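Local coordinates for protein botulinum neurotoxin type G (Clostridium botulinum, PDB 3MPP) that attaches the toxin to nerve-cell surfaces through its receptor-binding domain, probably by binding gangliosides, so that the protease light chain can be delivered into the cytosol, at residues P265-N270 against Y276-L281; F128-K133 against S137-K142; F243-Q248 against T360-I365; N395-S400 against C418-I423. The protein carries 4 engineered substitutions. All coordinates share one frame; numbering follows the deposited sequence.

Contact 1: residues P265-N270 against Y276-L281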
# COMPACT_ATOMS: atom_id res chain seq x y z
N PRO A 265 19.94 5.47 -11.94
CA PRO A 265 19.51 6.13 -10.71
C PRO A 265 18.16 6.83 -10.90
O PRO A 265 17.96 7.49 -11.91
CB PRO A 265 20.60 7.18 -10.45
CG PRO A 265 21.72 6.84 -11.37
CD PRO A 265 21.14 6.10 -12.53
N ARG A 266 17.25 6.69 -9.93
CA ARG A 266 15.99 7.42 -9.97
C ARG A 266 16.27 8.92 -9.92
O ARG A 266 17.18 9.37 -9.23
CB ARG A 266 15.12 7.06 -8.76
CG ARG A 266 14.55 5.66 -8.79
CD ARG A 266 13.59 5.40 -7.61
NE ARG A 266 13.16 4.01 -7.67
CZ ARG A 266 12.29 3.55 -8.55
NH1 ARG A 266 11.72 4.38 -9.41
NH2 ARG A 266 12.00 2.26 -8.57
N THR A 267 15.48 9.69 -10.64
CA THR A 267 15.55 11.14 -10.51
C THR A 267 14.71 11.51 -9.32
O THR A 267 13.99 10.67 -8.77
CB THR A 267 14.98 11.83 -11.75
OG1 THR A 267 13.69 11.26 -12.06
CG2 THR A 267 15.92 11.62 -12.94
N ASN A 268 14.77 12.78 -8.92
CA ASN A 268 14.08 13.21 -7.72
C ASN A 268 13.50 14.60 -7.85
O ASN A 268 13.81 15.34 -8.78
CB ASN A 268 15.04 13.19 -6.54
CG ASN A 268 16.19 14.14 -6.74
OD1 ASN A 268 16.00 15.35 -6.71
ND2 ASN A 268 17.38 13.60 -6.95
N PHE A 269 12.65 14.94 -6.90
CA PHE A 269 12.20 16.31 -6.75
C PHE A 269 12.34 16.68 -5.28
O PHE A 269 11.96 15.92 -4.40
CB PHE A 269 10.74 16.48 -7.20
CG PHE A 269 10.25 17.90 -7.08
CD1 PHE A 269 10.24 18.74 -8.18
CD2 PHE A 269 9.87 18.40 -5.85
CE1 PHE A 269 9.81 20.06 -8.06
CE2 PHE A 269 9.46 19.72 -5.71
CZ PHE A 269 9.42 20.55 -6.83
N ASN A 270 12.90 17.85 -5.02
CA ASN A 270 12.86 18.37 -3.66
C ASN A 270 12.75 19.89 -3.63
O ASN A 270 13.16 20.58 -4.56
CB ASN A 270 14.03 17.85 -2.81
CG ASN A 270 15.37 18.03 -3.48
OD1 ASN A 270 15.88 19.14 -3.58
ND2 ASN A 270 15.97 16.93 -3.91
N TYR A 276 11.40 13.56 -2.76
CA TYR A 276 11.01 12.22 -3.17
C TYR A 276 11.71 11.83 -4.46
O TYR A 276 12.02 12.69 -5.28
CB TYR A 276 9.49 12.10 -3.39
CG TYR A 276 8.95 12.95 -4.51
CD1 TYR A 276 8.83 12.45 -5.80
CD2 TYR A 276 8.52 14.27 -4.27
CE1 TYR A 276 8.31 13.24 -6.84
CE2 TYR A 276 8.00 15.06 -5.30
CZ TYR A 276 7.90 14.54 -6.58
OH TYR A 276 7.40 15.32 -7.59
N GLN A 277 11.92 10.53 -4.65
CA GLN A 277 12.37 10.04 -5.94
C GLN A 277 11.19 9.66 -6.81
O GLN A 277 10.18 9.16 -6.31
CB GLN A 277 13.33 8.86 -5.76
CG GLN A 277 14.73 9.34 -5.32
CD GLN A 277 15.68 8.19 -5.10
OE1 GLN A 277 15.25 7.05 -4.88
NE2 GLN A 277 16.97 8.47 -5.15
N ASN A 278 11.32 9.90 -8.11
CA ASN A 278 10.29 9.52 -9.09
C ASN A 278 10.12 8.00 -9.23
O ASN A 278 11.09 7.25 -9.14
CB ASN A 278 10.61 10.14 -10.46
CG ASN A 278 10.40 11.63 -10.46
OD1 ASN A 278 11.31 12.41 -10.77
ND2 ASN A 278 9.21 12.03 -10.08
N LEU A 279 8.88 7.58 -9.48
CA LEU A 279 8.45 6.18 -9.52
C LEU A 279 8.10 5.72 -10.92
O LEU A 279 8.26 4.54 -11.27
CB LEU A 279 7.20 6.00 -8.66
CG LEU A 279 7.37 6.39 -7.19
CD1 LEU A 279 6.11 6.07 -6.42
CD2 LEU A 279 8.57 5.65 -6.60
N TYR A 280 7.57 6.63 -11.72
CA TYR A 280 7.14 6.26 -13.05
C TYR A 280 8.30 6.37 -14.04
O TYR A 280 8.31 7.26 -14.88
CB TYR A 280 5.99 7.15 -13.50
CG TYR A 280 4.84 7.22 -12.53
CD1 TYR A 280 4.42 6.10 -11.83
CD2 TYR A 280 4.13 8.41 -12.36
CE1 TYR A 280 3.33 6.16 -10.97
CE2 TYR A 280 3.05 8.47 -11.50
CZ TYR A 280 2.65 7.35 -10.80
OH TYR A 280 1.57 7.43 -9.94
N LEU A 281 9.26 5.46 -13.93
CA LEU A 281 10.51 5.51 -14.70
C LEU A 281 10.82 4.13 -15.26
O LEU A 281 10.49 3.14 -14.63
CB LEU A 281 11.66 5.94 -13.79
CG LEU A 281 11.61 7.33 -13.15
CD1 LEU A 281 12.76 7.49 -12.16
CD2 LEU A 281 11.69 8.39 -14.25
O HOH W 1 10.01 2.68 -10.93
O HOH W 2 17.78 10.97 -6.70
O HOH W 3 11.23 15.44 -10.93
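Asn278 OD1 is gripped by two donors, the Thr267 hydroxyl across the contact (OG1 to OD1, 2.9 Å) and water 3. The two residues stand where the antiparallel beta hairpin of strands 260-270 and 275-277 opens out, in the beta-trefoil subdomain of the receptor-binding region. Thr267 OG1 is placed between its own backbone N and carbonyl carbon (chi1 49°), from where it meets OD1 in the amide plane, on a lone pair. Main chain reinforces side chain, because Asn278 N also donates to Thr267 O at 2.9 Å. Further along, Phe269 and Tyr276 form a hydrogen-bonded pair: Phe269 N reaches Tyr276 O at 2.8 Å, and Tyr276 N returns a bond to Phe269 O. Above this pair the two rings lie nearly parallel but slid apart, the real touch being Phe269 CB against Tyr276 CZ at 3.5 Å. Tyr276 OH is bonded to Asn80, so the hairpin also leans on the N-terminal subdomain. On the other sheet face, water 2 ties Gln277 NE2 to Asn268 ND2 and Arg266 O, while Gln277 OE1 takes a bond from Asn249. The Arg266 chain, extended from CG to NE, runs across Gln277 at about a right angle. Its NE is bonded to Gln248 O, and its NH1 donates to Asn278 O (3.0 Å), in the carbonyl plane but 22° out of the guanidinium plane. Bonds from these two nitrogens restrain the guanidinium's rotation. NH1 also donates to water 1, which in turn donates a hydrogen bond to Leu279 O (2.6 Å).

Contact 2: residues F128-K133 against S137-K142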
# COMPACT_ATOMS: atom_id res chain seq x y z
N PHE A 128 0.59 9.97 14.75
CA PHE A 128 1.67 9.30 14.05
C PHE A 128 2.09 10.20 12.88
O PHE A 128 1.24 10.65 12.12
CB PHE A 128 1.22 7.93 13.53
CG PHE A 128 2.20 7.28 12.59
CD1 PHE A 128 3.43 6.82 13.04
CD2 PHE A 128 1.88 7.08 11.24
CE1 PHE A 128 4.33 6.21 12.18
CE2 PHE A 128 2.77 6.48 10.38
CZ PHE A 128 4.01 6.04 10.85
N GLU A 129 3.39 10.46 12.76
CA GLU A 129 3.90 11.25 11.64
C GLU A 129 4.88 10.44 10.81
O GLU A 129 5.80 9.85 11.37
CB GLU A 129 4.61 12.51 12.14
CG GLU A 129 5.26 13.35 11.02
CD GLU A 129 5.80 14.69 11.52
OE1 GLU A 129 5.14 15.34 12.36
OE2 GLU A 129 6.88 15.12 11.06
N TYR A 130 4.67 10.39 9.48
CA TYR A 130 5.65 9.78 8.59
C TYR A 130 6.39 10.87 7.81
O TYR A 130 5.87 11.96 7.60
CB TYR A 130 5.00 8.76 7.63
CG TYR A 130 3.79 9.29 6.90
CD1 TYR A 130 3.93 10.06 5.75
CD2 TYR A 130 2.51 9.03 7.37
CE1 TYR A 130 2.82 10.56 5.08
CE2 TYR A 130 1.40 9.52 6.71
CZ TYR A 130 1.56 10.28 5.56
OH TYR A 130 0.46 10.77 4.90
N SER A 131 7.62 10.56 7.39
CA SER A 131 8.46 11.53 6.69
C SER A 131 7.90 11.93 5.33
O SER A 131 7.25 11.13 4.66
CB SER A 131 9.87 10.97 6.51
OG SER A 131 10.69 11.87 5.79
N ILE A 132 8.15 13.17 4.93
CA ILE A 132 7.88 13.58 3.56
C ILE A 132 9.19 14.01 2.92
O ILE A 132 9.21 14.80 1.97
CB ILE A 132 6.84 14.72 3.50
CG1 ILE A 132 7.25 15.89 4.41
CG2 ILE A 132 5.48 14.21 3.93
CD1 ILE A 132 6.25 17.03 4.39
N LYS A 133 10.30 13.48 3.42
CA LYS A 133 11.61 13.80 2.85
C LYS A 133 12.38 12.57 2.40
O LYS A 133 13.49 12.69 1.89
CB LYS A 133 12.44 14.62 3.85
CG LYS A 133 11.80 15.96 4.21
CD LYS A 133 12.53 16.61 5.38
CE LYS A 133 11.87 17.93 5.76
NZ LYS A 133 12.47 18.49 7.02
N SER A 137 8.79 6.19 0.32
CA SER A 137 7.96 6.17 1.51
C SER A 137 7.10 4.91 1.59
O SER A 137 6.48 4.52 0.60
CB SER A 137 7.03 7.38 1.49
OG SER A 137 6.06 7.28 2.51
N ASP A 138 7.04 4.29 2.76
CA ASP A 138 6.13 3.16 3.01
C ASP A 138 4.70 3.65 3.27
O ASP A 138 3.80 2.83 3.49
CB ASP A 138 6.59 2.37 4.23
CG ASP A 138 7.98 1.74 4.07
OD1 ASP A 138 8.58 1.86 2.98
OD2 ASP A 138 8.47 1.14 5.03
N TYR A 139 4.49 4.96 3.26
CA TYR A 139 3.19 5.51 3.71
C TYR A 139 2.48 6.42 2.70
O TYR A 139 1.25 6.34 2.54
CB TYR A 139 3.37 6.24 5.04
CG TYR A 139 3.97 5.37 6.11
CD1 TYR A 139 3.19 4.44 6.78
CD2 TYR A 139 5.33 5.45 6.44
CE1 TYR A 139 3.73 3.60 7.76
CE2 TYR A 139 5.88 4.61 7.43
CZ TYR A 139 5.06 3.69 8.08
OH TYR A 139 5.56 2.87 9.05
N ILE A 140 3.22 7.29 2.04
CA ILE A 140 2.60 8.25 1.13
C ILE A 140 1.81 7.58 0.01
O ILE A 140 2.36 6.81 -0.77
CB ILE A 140 3.63 9.23 0.55
CG1 ILE A 140 4.28 10.01 1.69
CG2 ILE A 140 2.97 10.21 -0.41
CD1 ILE A 140 5.43 10.93 1.25
N ASN A 141 0.50 7.86 -0.04
CA ASN A 141 -0.41 7.31 -1.06
C ASN A 141 -0.60 5.79 -1.01
O ASN A 141 -1.14 5.20 -1.95
CB ASN A 141 0.01 7.72 -2.48
CG ASN A 141 -1.15 7.64 -3.46
OD1 ASN A 141 -2.28 8.03 -3.14
ND2 ASN A 141 -0.89 7.11 -4.67
N LYS A 142 -0.16 5.17 0.08
CA LYS A 142 -0.23 3.72 0.21
C LYS A 142 -1.19 3.32 1.31
O LYS A 142 -1.25 3.99 2.34
CB LYS A 142 1.15 3.16 0.58
CG LYS A 142 2.23 3.41 -0.47
CD LYS A 142 3.53 2.69 -0.14
CE LYS A 142 4.52 2.93 -1.26
NZ LYS A 142 5.85 2.29 -1.10
O HOH W 4 7.12 8.42 4.79
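Tyr139 is set against Phe128 and Tyr130 in two quite different ways, and the three rings make an aromatic cluster. Phe128 meets it in a T-shaped (edge-to-face) arrangement, with planes at 68° and centroids 5.3 Å apart. The tip of that ring does the touching: Phe128 CZ stands 3.8 Å from Tyr139 CZ, over the face and toward the rim. Tyr130 is almost parallel to Tyr139 (18°), yet the side chains point in opposite directions and slide past each other, so the rings barely overlap. Each ring instead finds the other's methylene. Tyr139 CB lies over the face of Tyr130, a CH-pi contact of 3.8 Å to the ring centroid, and Tyr130 CB sits 3.5 Å from Tyr139 CD2. Tyr130 CG lies between its backbone N and carbonyl carbon (chi1 50°), which swings the ring across to Tyr139. Its CE1 then reaches Ile140 CG1 at 3.7 Å. No direct hydrogen bond crosses the contact, but water 4 bridges Ser131 O and Ser137 OG. That same hydroxyl accepts from Tyr139 N (an ST turn) and Ile140 N (an ST motif), holding the backbone at the start of the type II turn Tyr139-Lys142. The cluster belongs to the lectin-like N-terminal subdomain, where strand 123-129 is one of the two edge strands of a seven-stranded sheet and runs out into this loop. Ile160 of strand 156-160 touches both Phe128 and Tyr139, Tyr86 of helix 83-88 packs on Tyr130, and beyond the turn Asn141 is bonded to Asp426 of the C-terminal subdomain.

Contact 3: residues F243-Q248 against T360-I365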
# COMPACT_ATOMS: atom_id res chain seq x y z
N PHE A 243 9.58 -1.75 -9.22
CA PHE A 243 10.33 -1.32 -8.05
C PHE A 243 11.05 -2.52 -7.43
O PHE A 243 10.45 -3.58 -7.26
CB PHE A 243 9.38 -0.65 -7.06
CG PHE A 243 10.00 -0.35 -5.72
CD1 PHE A 243 10.67 0.84 -5.49
CD2 PHE A 243 9.86 -1.25 -4.66
CE1 PHE A 243 11.23 1.12 -4.25
CE2 PHE A 243 10.43 -0.97 -3.40
CZ PHE A 243 11.10 0.21 -3.20
N ASN A 244 12.32 -2.33 -7.09
CA ASN A 244 13.12 -3.35 -6.39
C ASN A 244 13.34 -3.03 -4.91
O ASN A 244 13.93 -2.01 -4.57
CB ASN A 244 14.47 -3.55 -7.09
CG ASN A 244 15.21 -4.76 -6.57
OD1 ASN A 244 15.84 -4.69 -5.53
ND2 ASN A 244 15.10 -5.88 -7.28
N GLN A 245 12.89 -3.92 -4.02
CA GLN A 245 13.00 -3.70 -2.59
C GLN A 245 14.46 -3.63 -2.11
O GLN A 245 14.76 -2.89 -1.18
CB GLN A 245 12.25 -4.75 -1.77
CG GLN A 245 12.34 -4.50 -0.25
CD GLN A 245 11.71 -5.61 0.58
OE1 GLN A 245 11.62 -6.75 0.14
NE2 GLN A 245 11.26 -5.27 1.78
N GLY A 246 15.36 -4.38 -2.74
CA GLY A 246 16.75 -4.37 -2.32
C GLY A 246 17.57 -3.19 -2.84
O GLY A 246 18.54 -2.77 -2.22
N MET A 247 17.16 -2.65 -3.99
CA MET A 247 17.86 -1.53 -4.60
C MET A 247 16.80 -0.51 -4.95
O MET A 247 16.31 -0.46 -6.08
CB MET A 247 18.62 -2.01 -5.84
CG MET A 247 19.59 -3.15 -5.49
SD MET A 247 20.62 -3.74 -6.83
CE MET A 247 21.56 -2.26 -7.17
N GLN A 248 16.41 0.26 -3.95
CA GLN A 248 15.21 1.09 -4.06
C GLN A 248 15.46 2.38 -4.84
O GLN A 248 14.52 3.03 -5.28
CB GLN A 248 14.67 1.43 -2.67
CG GLN A 248 14.50 0.19 -1.80
CD GLN A 248 13.63 0.42 -0.60
OE1 GLN A 248 13.24 1.55 -0.31
NE2 GLN A 248 13.32 -0.66 0.12
N THR A 360 3.62 -7.70 3.36
CA THR A 360 4.14 -6.59 2.57
C THR A 360 3.58 -6.64 1.15
O THR A 360 2.87 -7.58 0.79
CB THR A 360 5.69 -6.58 2.52
OG1 THR A 360 6.17 -7.63 1.68
CG2 THR A 360 6.26 -6.76 3.93
N TYR A 361 3.93 -5.65 0.34
CA TYR A 361 3.44 -5.62 -1.03
C TYR A 361 4.49 -6.16 -2.03
O TYR A 361 4.33 -6.00 -3.23
CB TYR A 361 3.03 -4.20 -1.40
CG TYR A 361 2.01 -3.61 -0.44
CD1 TYR A 361 1.10 -4.43 0.24
CD2 TYR A 361 1.92 -2.24 -0.24
CE1 TYR A 361 0.14 -3.89 1.13
CE2 TYR A 361 0.98 -1.69 0.64
CZ TYR A 361 0.09 -2.52 1.31
OH TYR A 361 -0.84 -1.96 2.17
N ASN A 362 5.54 -6.79 -1.52
CA ASN A 362 6.56 -7.39 -2.36
C ASN A 362 6.17 -8.75 -2.93
O ASN A 362 5.35 -9.45 -2.36
CB ASN A 362 7.86 -7.54 -1.57
CG ASN A 362 8.40 -6.21 -1.10
OD1 ASN A 362 8.85 -5.39 -1.90
ND2 ASN A 362 8.34 -5.99 0.21
N CYS A 363 6.79 -9.13 -4.03
CA CYS A 363 6.58 -10.44 -4.61
C CYS A 363 7.86 -10.86 -5.31
O CYS A 363 8.76 -10.04 -5.49
CB CYS A 363 5.40 -10.42 -5.60
SG CYS A 363 5.72 -9.38 -7.05
N GLN A 364 7.96 -12.14 -5.66
CA GLN A 364 9.13 -12.68 -6.34
C GLN A 364 8.70 -13.23 -7.69
O GLN A 364 7.53 -13.57 -7.87
CB GLN A 364 9.76 -13.81 -5.52
CG GLN A 364 10.26 -13.40 -4.12
CD GLN A 364 9.14 -13.26 -3.09
OE1 GLN A 364 8.21 -14.08 -3.04
NE2 GLN A 364 9.23 -12.23 -2.26
N ILE A 365 9.63 -13.31 -8.64
CA ILE A 365 9.29 -13.84 -9.96
C ILE A 365 10.19 -15.03 -10.26
O ILE A 365 11.41 -14.90 -10.30
CB ILE A 365 9.45 -12.77 -11.07
CG1 ILE A 365 8.65 -11.53 -10.70
CG2 ILE A 365 9.01 -13.34 -12.43
CD1 ILE A 365 9.20 -10.22 -11.24
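Gln245 and Asn362 press their terminal amides together, and the rest of the two segments stays apart. The amide planes are stacked 20° from parallel although the side chains cross at about a right angle. Gln245 CD lies 3.4 Å from Asn362 ND2, and farther back Gln245 CB is 3.5 Å from Asn362 OD1. This is packing of flat polar groups: no hydrogen bond joins the two amides, whose polar atoms are engaged elsewhere. Asn362 ND2 donates to Thr360 OG1 at 3.1 Å, tilted 22° from the amide plane, and Asn362 OD1 accepts from Gln421. Gln245 NE2 goes to Glu357, while its OE1 receives a weak bond from Asn419. With CG anti to the Gln245 backbone N (chi1 -179°) and the chain extended beyond it, this amide is carried out to Asn362. Both residues flank strand 420-423 of the beta-trefoil subdomain: Gln245 is backbone-bonded to Asn419 and Cys363 to Trp420, so that strand runs between the two segments, which make no direct backbone pairing. The closeness is confined to these two side chains, for the CA atoms of Gln245 and Asn362 are 7.4 Å apart. The loose side is the partly exposed loop Gly246-Gln248, which does not touch 360-365 and has its own bonds. Asn244 OD1 accepts from Met247 N (2.9 Å), an Asx motif, with a weak bond from Gly246 N. Gln248 NE2 closes back on Gln245 O at 3.0 Å, in its own amide plane and on a carbonyl lone pair, while the Met247 side chain touches Ile379 of strand 373-382.

Contact 4: residues N395-S400 against C418-I423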
# COMPACT_ATOMS: atom_id res chain seq x y z
N ASN A 395 25.17 -3.44 -13.36
CA ASN A 395 24.11 -4.19 -12.70
C ASN A 395 22.96 -4.38 -13.68
O ASN A 395 22.50 -3.42 -14.29
CB ASN A 395 23.65 -3.46 -11.43
CG ASN A 395 24.72 -3.44 -10.36
OD1 ASN A 395 25.55 -4.35 -10.31
ND2 ASN A 395 24.73 -2.41 -9.52
N TYR A 396 22.51 -5.62 -13.84
CA TYR A 396 21.50 -5.96 -14.85
C TYR A 396 20.31 -6.69 -14.25
O TYR A 396 20.47 -7.46 -13.30
CB TYR A 396 22.10 -6.85 -15.94
CG TYR A 396 23.07 -6.13 -16.84
CD1 TYR A 396 22.62 -5.46 -17.98
CD2 TYR A 396 24.43 -6.11 -16.56
CE1 TYR A 396 23.51 -4.79 -18.81
CE2 TYR A 396 25.32 -5.46 -17.40
CZ TYR A 396 24.85 -4.80 -18.51
OH TYR A 396 25.73 -4.14 -19.34
N PHE A 397 19.13 -6.42 -14.81
CA PHE A 397 17.91 -7.20 -14.61
C PHE A 397 18.26 -8.64 -15.01
O PHE A 397 18.61 -8.88 -16.16
CB PHE A 397 16.84 -6.62 -15.55
CG PHE A 397 15.42 -7.11 -15.30
CD1 PHE A 397 14.97 -7.48 -14.03
CD2 PHE A 397 14.50 -7.13 -16.36
CE1 PHE A 397 13.64 -7.90 -13.83
CE2 PHE A 397 13.18 -7.54 -16.17
CZ PHE A 397 12.75 -7.91 -14.91
N CYS A 398 18.20 -9.58 -14.07
CA CYS A 398 18.68 -10.93 -14.35
C CYS A 398 17.79 -11.96 -13.67
O CYS A 398 16.89 -11.62 -12.92
CB CYS A 398 20.12 -11.10 -13.83
SG CYS A 398 20.23 -11.15 -12.03
N ILE A 399 18.06 -13.23 -13.96
CA ILE A 399 17.51 -14.33 -13.19
C ILE A 399 18.69 -15.06 -12.55
O ILE A 399 19.73 -15.23 -13.21
CB ILE A 399 16.65 -15.28 -14.07
CG1 ILE A 399 16.01 -16.39 -13.22
CG2 ILE A 399 17.46 -15.86 -15.22
CD1 ILE A 399 14.86 -17.14 -13.92
N SER A 400 18.57 -15.45 -11.27
CA SER A 400 19.69 -16.09 -10.58
C SER A 400 19.26 -17.20 -9.61
O SER A 400 18.27 -17.07 -8.90
CB SER A 400 20.50 -15.03 -9.83
OG SER A 400 21.59 -15.63 -9.16
N CYS A 418 15.65 -9.82 -4.87
CA CYS A 418 14.67 -10.57 -5.65
C CYS A 418 13.26 -10.19 -5.25
O CYS A 418 12.31 -10.88 -5.61
CB CYS A 418 14.84 -12.09 -5.46
SG CYS A 418 14.95 -12.61 -3.72
N ASN A 419 13.10 -9.09 -4.53
CA ASN A 419 11.76 -8.68 -4.12
C ASN A 419 11.34 -7.46 -4.91
O ASN A 419 12.04 -6.45 -4.90
CB ASN A 419 11.70 -8.38 -2.62
CG ASN A 419 12.06 -9.58 -1.79
OD1 ASN A 419 11.74 -10.71 -2.15
ND2 ASN A 419 12.75 -9.36 -0.67
N TRP A 420 10.19 -7.56 -5.57
CA TRP A 420 9.73 -6.53 -6.48
C TRP A 420 8.35 -6.01 -6.11
O TRP A 420 7.57 -6.72 -5.46
CB TRP A 420 9.63 -7.12 -7.90
CG TRP A 420 10.94 -7.70 -8.44
CD1 TRP A 420 11.36 -9.00 -8.36
CD2 TRP A 420 11.98 -6.98 -9.14
NE1 TRP A 420 12.60 -9.13 -8.97
CE2 TRP A 420 13.00 -7.92 -9.46
CE3 TRP A 420 12.15 -5.65 -9.52
CZ2 TRP A 420 14.16 -7.56 -10.15
CZ3 TRP A 420 13.31 -5.29 -10.21
CH2 TRP A 420 14.31 -6.24 -10.51
N GLN A 421 8.07 -4.77 -6.51
CA GLN A 421 6.71 -4.26 -6.48
C GLN A 421 6.36 -3.64 -7.82
O GLN A 421 7.23 -3.09 -8.52
CB GLN A 421 6.53 -3.24 -5.36
CG GLN A 421 6.80 -3.83 -3.96
CD GLN A 421 6.59 -2.81 -2.86
OE1 GLN A 421 5.68 -1.98 -2.94
NE2 GLN A 421 7.41 -2.88 -1.81
N PHE A 422 5.09 -3.73 -8.18
CA PHE A 422 4.60 -3.18 -9.43
C PHE A 422 3.86 -1.85 -9.17
O PHE A 422 2.97 -1.78 -8.31
CB PHE A 422 3.66 -4.19 -10.10
CG PHE A 422 4.38 -5.43 -10.63
CD1 PHE A 422 4.90 -5.46 -11.93
CD2 PHE A 422 4.53 -6.56 -9.84
CE1 PHE A 422 5.56 -6.59 -12.42
CE2 PHE A 422 5.19 -7.71 -10.33
CZ PHE A 422 5.70 -7.71 -11.62
N ILE A 423 4.23 -0.82 -9.91
CA ILE A 423 3.70 0.53 -9.68
C ILE A 423 2.83 1.01 -10.86
O ILE A 423 3.35 1.34 -11.91
CB ILE A 423 4.84 1.57 -9.48
CG1 ILE A 423 5.91 1.04 -8.52
CG2 ILE A 423 4.28 2.89 -8.97
CD1 ILE A 423 7.02 2.10 -8.22
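The beta-trefoil C-terminal subdomain holds this contact in its interior, between strands 394-400 and 420-423, the first running into the inferred ganglioside-binding motif Ser400-Tyr403. Phe397 and Trp420 alone make it, through an offset edge-to-face (T-shaped) stack. The ring of Phe397 turns its edge to the six-membered ring of the indole, with planes at 76° and centroids 5.4 Å apart. Two neighbouring atoms on each side do the touching: Phe397 CE1 comes to 3.7 Å from Trp420 CZ2, and Phe397 CD1 to 3.8 Å from Trp420 CH2. The outer rim of the benzo ring is thus met by the CD1-CE1 edge of the phenyl, and Trp420 CZ2 lies near the phenyl plane. Phe397 CG stands anti to its backbone N (chi1 -168°), a setting that carries the ring toward the benzo end of the indole. No hydrogen bond joins the segments. Trp420 NE1 donates instead to Phe377 O, which helps to restrain the rotation of the indole, and the Phe377 ring meets that of Phe397 at about 90°. The inferred ganglioside-binding residue Trp402 is not part of the stack: its side chain is about 11 Å from that of Trp420. It is linked to the strand through Ser400 OG, which is bonded to Trp402 N, and Cys418 touches Tyr403 of the same motif. Around the pair, strand 332-339 supplies Leu335 against Phe397, strand 373-382 brings Ile379 onto Trp420, and strand 239-244, paired with 420-423, adds Leu242 and Asn244 on the indole.

How the contacts relate
Contacts 1, 3 and 4 all belong to the C-terminal subdomain, contact 2 to the N-terminal one. Contacts 3 and 4 are closest, with centres about 7 Å apart, since strands 239-244 and 420-423 are sheet neighbours: Phe243 O to Gln421 N is 2.8 Å, and Gln245 N to Asn419 O the same. Contact 1, nested in the chain between the two segments of contact 3, reaches it through Arg266 NE and Gln248 O (2.9 Å), and touches contact 4 where Leu279 CB packs on Ile423 CD1 at 3.9 Å. Contact 2 approaches each of the others to about 5 Å between nearest atoms without touching. Only contact 4 holds part (Ser400) of the inferred ganglioside-binding motif.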